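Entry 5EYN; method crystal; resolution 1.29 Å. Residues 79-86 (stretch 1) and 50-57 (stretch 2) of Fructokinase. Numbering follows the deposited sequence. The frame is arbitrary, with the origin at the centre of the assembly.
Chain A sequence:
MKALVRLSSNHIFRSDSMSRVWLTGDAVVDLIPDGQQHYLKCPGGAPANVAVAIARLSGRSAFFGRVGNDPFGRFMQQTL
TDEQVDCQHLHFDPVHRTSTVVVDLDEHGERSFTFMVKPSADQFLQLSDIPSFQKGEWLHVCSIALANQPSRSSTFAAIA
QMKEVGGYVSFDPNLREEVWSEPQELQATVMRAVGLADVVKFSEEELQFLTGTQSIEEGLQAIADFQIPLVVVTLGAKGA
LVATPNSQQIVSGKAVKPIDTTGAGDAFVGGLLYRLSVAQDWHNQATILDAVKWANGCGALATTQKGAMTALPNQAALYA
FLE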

ATOM      1  N   THR A  79       2.637   2.720  17.911  1.00 10.79           N
ATOM      2  CA  THR A  79       1.277   2.961  18.350  1.00 11.20           C
ATOM      3  C   THR A  79       0.926   2.038  19.518  1.00 10.87           C
ATOM      4  O   THR A  79       0.422   2.484  20.549  1.00 11.21           O
ATOM      5  CB  THR A  79       0.264   2.761  17.199  1.00 11.31           C
ATOM      6  OG1 THR A  79       0.493   3.726  16.161  1.00 12.20           O
ATOM      7  CG2 THR A  79      -1.171   2.880  17.691  1.00 13.38           C
ATOM      8  N   LEU A  80       1.186   0.742  19.369  1.00 11.10           N
ATOM      9  CA  LEU A  80       0.890  -0.185  20.454  1.00 11.73           C
ATOM     10  C   LEU A  80       1.686   0.172  21.717  1.00 12.52           C
ATOM     11  O   LEU A  80       1.161   0.106  22.832  1.00 12.71           O
ATOM     12  CB  LEU A  80       1.160  -1.629  20.034  1.00 12.06           C
ATOM     13  CG  LEU A  80       0.238  -2.128  18.927  1.00 12.87           C
ATOM     14  CD1 LEU A  80       0.564  -3.571  18.655  1.00 14.55           C
ATOM     15  CD2 LEU A  80      -1.229  -1.979  19.251  1.00 13.33           C
ATOM     16  N   THR A  81       2.945   0.550  21.538  1.00 13.28           N
ATOM     17  CA  THR A  81       3.786   0.976  22.656  1.00 14.75           C
ATOM     18  C   THR A  81       3.167   2.178  23.356  1.00 14.70           C
ATOM     19  O   THR A  81       2.995   2.185  24.587  1.00 16.17           O
ATOM     20  CB  THR A  81       5.193   1.359  22.166  1.00 16.72           C
ATOM     21  OG1 THR A  81       5.862   0.184  21.681  1.00 17.87           O
ATOM     22  CG2 THR A  81       6.013   1.977  23.284  1.00 18.44           C
ATOM     23  N   ASP A  82       2.829   3.198  22.573  1.00 15.43           N
ATOM     24  CA  ASP A  82       2.238   4.412  23.116  1.00 16.01           C
ATOM     25  C   ASP A  82       0.983   4.083  23.906  1.00 15.61           C
ATOM     26  O   ASP A  82       0.716   4.700  24.934  1.00 15.73           O
ATOM     27  CB  ASP A  82       1.851   5.385  21.998  1.00 17.24           C
ATOM     28  CG  ASP A  82       3.040   6.055  21.338  1.00 20.44           C
ATOM     29  OD1 ASP A  82       2.816   6.721  20.308  1.00 22.15           O
ATOM     30  OD2 ASP A  82       4.178   5.910  21.826  1.00 21.13           O
ATOM     31  N   GLU A  83       0.209   3.120  23.406  1.00 14.60           N
ATOM     32  CA  GLU A  83      -1.090   2.779  23.971  1.00 14.00           C
ATOM     33  C   GLU A  83      -1.005   1.783  25.126  1.00 13.94           C
ATOM     34  O   GLU A  83      -2.032   1.382  25.658  1.00 13.25           O
ATOM     35  CB  GLU A  83      -2.024   2.245  22.879  1.00 12.49           C
ATOM     36  CG  GLU A  83      -2.338   3.258  21.787  1.00 13.02           C
ATOM     37  CD  GLU A  83      -3.238   4.390  22.249  1.00 13.85           C
ATOM     38  OE1 GLU A  83      -3.355   5.390  21.500  1.00 15.68           O
ATOM     39  OE2 GLU A  83      -3.833   4.288  23.347  1.00 13.71           O
ATOM     40  N   GLN A  84       0.211   1.407  25.514  1.00 13.99           N
ATOM     41  CA  GLN A  84       0.426   0.531  26.671  1.00 15.68           C
ATOM     42  C   GLN A  84      -0.127  -0.871  26.422  1.00 14.77           C
ATOM     43  O   GLN A  84      -0.571  -1.564  27.347  1.00 15.96           O
ATOM     44  CB  GLN A  84      -0.173   1.146  27.939  1.00 18.33           C
ATOM     45  CG  GLN A  84       0.311   2.563  28.204  1.00 22.09           C
ATOM     46  CD  GLN A  84      -0.451   3.216  29.336  1.00 26.99           C
ATOM     47  OE1 GLN A  84      -1.096   4.252  29.155  1.00 30.47           O
ATOM     48  NE2 GLN A  84      -0.405   2.598  30.498  1.00 28.65           N
ATOM     49  N   VAL A  85      -0.080  -1.285  25.159  1.00 11.96           N
ATOM     50  CA  VAL A  85      -0.375  -2.647  24.785  1.00 12.66           C
ATOM     51  C   VAL A  85       0.960  -3.368  24.784  1.00 12.75           C
ATOM     52  O   VAL A  85       1.931  -2.867  24.233  1.00 16.14           O
ATOM     53  CB  VAL A  85      -0.991  -2.698  23.376  1.00 11.34           C
ATOM     54  CG1 VAL A  85      -1.153  -4.139  22.889  1.00 11.20           C
ATOM     55  CG2 VAL A  85      -2.329  -1.981  23.350  1.00 11.86           C
ATOM     56  N   ASP A  86       1.026  -4.528  25.418  1.00 12.19           N
ATOM     57  CA  ASP A  86       2.246  -5.324  25.404  1.00 12.88           C
ATOM     58  C   ASP A  86       2.474  -5.823  23.974  1.00 13.68           C
ATOM     59  O   ASP A  86       1.613  -6.482  23.406  1.00 14.18           O
ATOM     60  CB  ASP A  86       2.081  -6.484  26.391  1.00 14.79           C
ATOM     61  CG  ASP A  86       3.275  -7.422  26.440  1.00 18.34           C
ATOM     62  OD1 ASP A  86       3.520  -7.965  27.537  1.00 23.50           O
ATOM     63  OD2 ASP A  86       3.945  -7.651  25.416  1.00 17.79           O
TER
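Stretch 2, residues 50-57: VAVAIARL

Stretch 2 is the final part of a helix, Val50 to Arg56, with Leu57 the first residue to leave helical geometry; it lies against the place where the helix of stretch 1 ends and the chain turns out of it. In stretch 1 the helix covers Thr79 to Asp82, and Gln84 takes a positive phi (66°). Two bonds reach back into the last turn, Gln84 N to Thr81 O at 3.0 Å and Val85 N to Leu80 O at 3.0 Å, making a Schellman motif. The two backbones come nearest at two points, Glu83 CA to Val52 CA and Val85 CA to Ala55 CA, both 6.1 Å, so the register advances in the same sense along both stretches. Together they bury 319 Å², most of it around Glu83, Val52 and Val85.

Glu83 has the largest share, 80 Å². Its CA-to-CB bond points toward stretch 2, and with chi1 and chi2 both m the carboxylate meets the guanidinium of Arg56 in a two-pronged salt bridge: Arg56 NE donates to Glu83 OE2 at 2.9 Å and Arg56 NH2 to Glu83 OE1 at 2.8 Å. N-H...O angles of 178° and 177° show both bonds to be almost straight, as expected when a carboxylate faces the edge of a guanidinium. The CA-to-CB bond of Arg56 points sideways, but the end of its side chain comes nearer; its chi2, -130°, lies between wells. Arg56 NH1 is hydrogen-bonded elsewhere in the structure. On its way to the arginine, the glutamate side chain also covers Val52, with Glu83 OE2 3.7 Å from Val52 CG1, while its backbone packs on the next turn of the helix, Glu83 O lying 3.2 Å from Ala55 CB.

Val52 (55 Å²) is also covered by apolar side chains of stretch 1. Its CG2 lies 3.9 Å from Leu80 CD2 and 4.1 Å from Val85 CG2. Leu80, whose CA-to-CB bond points sideways, reaches this contact with the end of its side chain.

Val85 (46 Å²), chi1 t, points toward the helix and rests on three of its residues. Besides Val52 it touches Ala51, with Val85 CG1 3.8 Å from Ala51 CB, and Ala55, with Val85 CG2 3.8 Å from Ala55 CB. Alongside these methyl contacts the valine also meets the helix backbone, with Val85 CG2 3.6 Å from Ala51 O, which is bonded within its helix to Ala55 N at 3.0 Å.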

ATOM      1  N   VAL A  50      -8.785  -3.637  18.862  1.00  7.19           N
ATOM      2  CA  VAL A  50      -9.304  -4.228  20.086  1.00  7.32           C
ATOM      3  C   VAL A  50      -8.295  -4.111  21.233  1.00  8.31           C
ATOM      4  O   VAL A  50      -8.654  -3.787  22.379  1.00  8.24           O
ATOM      5  CB  VAL A  50      -9.715  -5.695  19.867  1.00  8.50           C
ATOM      6  CG1 VAL A  50     -10.184  -6.300  21.169  1.00  8.29           C
ATOM      7  CG2 VAL A  50     -10.832  -5.789  18.823  1.00  8.41           C
ATOM      8  N   ALA A  51      -7.034  -4.386  20.924  1.00  7.83           N
ATOM      9  CA  ALA A  51      -5.984  -4.307  21.930  1.00  8.06           C
ATOM     10  C   ALA A  51      -5.944  -2.912  22.534  1.00  8.75           C
ATOM     11  O   ALA A  51      -5.865  -2.751  23.747  1.00  9.45           O
ATOM     12  CB  ALA A  51      -4.631  -4.655  21.332  1.00  9.00           C
ATOM     13  N   VAL A  52      -5.977  -1.893  21.685  1.00  8.86           N
ATOM     14  CA  VAL A  52      -5.884  -0.530  22.150  1.00  9.11           C
ATOM     15  C   VAL A  52      -7.155  -0.170  22.919  1.00  9.70           C
ATOM     16  O   VAL A  52      -7.079   0.531  23.923  1.00  9.45           O
ATOM     17  CB  VAL A  52      -5.624   0.416  20.977  1.00  8.78           C
ATOM     18  CG1 VAL A  52      -5.753   1.870  21.389  1.00 10.55           C
ATOM     19  CG2 VAL A  52      -4.225   0.173  20.416  1.00  9.54           C
ATOM     20  N   ALA A  53      -8.317  -0.640  22.469  1.00  9.00           N
ATOM     21  CA  ALA A  53      -9.556  -0.337  23.171  1.00  9.59           C
ATOM     22  C   ALA A  53      -9.478  -0.846  24.594  1.00  9.67           C
ATOM     23  O   ALA A  53      -9.884  -0.156  25.529  1.00 10.35           O
ATOM     24  CB  ALA A  53     -10.728  -0.957  22.486  1.00  9.56           C
ATOM     25  N   ILE A  54      -8.994  -2.073  24.758  1.00  9.76           N
ATOM     26  CA  ILE A  54      -8.867  -2.662  26.083  1.00  9.59           C
ATOM     27  C   ILE A  54      -7.889  -1.859  26.946  1.00 11.06           C
ATOM     28  O   ILE A  54      -8.174  -1.541  28.100  1.00 10.44           O
ATOM     29  CB  ILE A  54      -8.438  -4.132  25.971  1.00  9.73           C
ATOM     30  CG1 ILE A  54      -9.587  -4.948  25.384  1.00  9.79           C
ATOM     31  CG2 ILE A  54      -8.046  -4.664  27.323  1.00  9.48           C
ATOM     32  CD1 ILE A  54      -9.192  -6.348  24.936  1.00 10.13           C
ATOM     33  N   ALA A  55      -6.734  -1.534  26.383  1.00 11.01           N
ATOM     34  CA  ALA A  55      -5.723  -0.773  27.102  1.00 11.80           C
ATOM     35  C   ALA A  55      -6.236   0.606  27.534  1.00 12.91           C
ATOM     36  O   ALA A  55      -5.976   1.053  28.650  1.00 13.85           O
ATOM     37  CB  ALA A  55      -4.463  -0.647  26.263  1.00 12.27           C
ATOM     38  N   ARG A  56      -7.009   1.254  26.675  1.00 12.25           N
ATOM     39  CA  ARG A  56      -7.523   2.581  26.991  1.00 12.27           C
ATOM     40  C   ARG A  56      -8.468   2.534  28.169  1.00 12.51           C
ATOM     41  O   ARG A  56      -8.601   3.517  28.885  1.00 13.21           O
ATOM     42  CB  ARG A  56      -8.238   3.179  25.795  1.00 12.97           C
ATOM     43  CG  ARG A  56      -7.298   3.549  24.684  1.00 15.44           C
ATOM     44  CD  ARG A  56      -7.517   4.928  24.216  1.00 15.71           C
ATOM     45  NE  ARG A  56      -6.586   5.289  23.157  1.00 13.65           N
ATOM     46  CZ  ARG A  56      -6.894   6.056  22.129  1.00 11.99           C
ATOM     47  NH1 ARG A  56      -8.114   6.541  22.012  1.00 13.03           N
ATOM     48  NH2 ARG A  56      -5.979   6.336  21.225  1.00 13.93           N
ATOM     49  N   LEU A  57      -9.126   1.403  28.368  1.00 12.29           N
ATOM     50  CA  LEU A  57     -10.035   1.203  29.490  1.00 11.72           C
ATOM     51  C   LEU A  57      -9.288   0.699  30.724  1.00 12.92           C
ATOM     52  O   LEU A  57      -9.919   0.361  31.708  1.00 13.40           O
ATOM     53  CB  LEU A  57     -11.150   0.226  29.097  1.00 11.47           C
ATOM     54  CG  LEU A  57     -12.144   0.717  28.037  1.00 10.84           C
ATOM     55  CD1 LEU A  57     -12.985  -0.457  27.534  1.00 11.31           C
ATOM     56  CD2 LEU A  57     -13.022   1.821  28.587  1.00 12.51           C
TER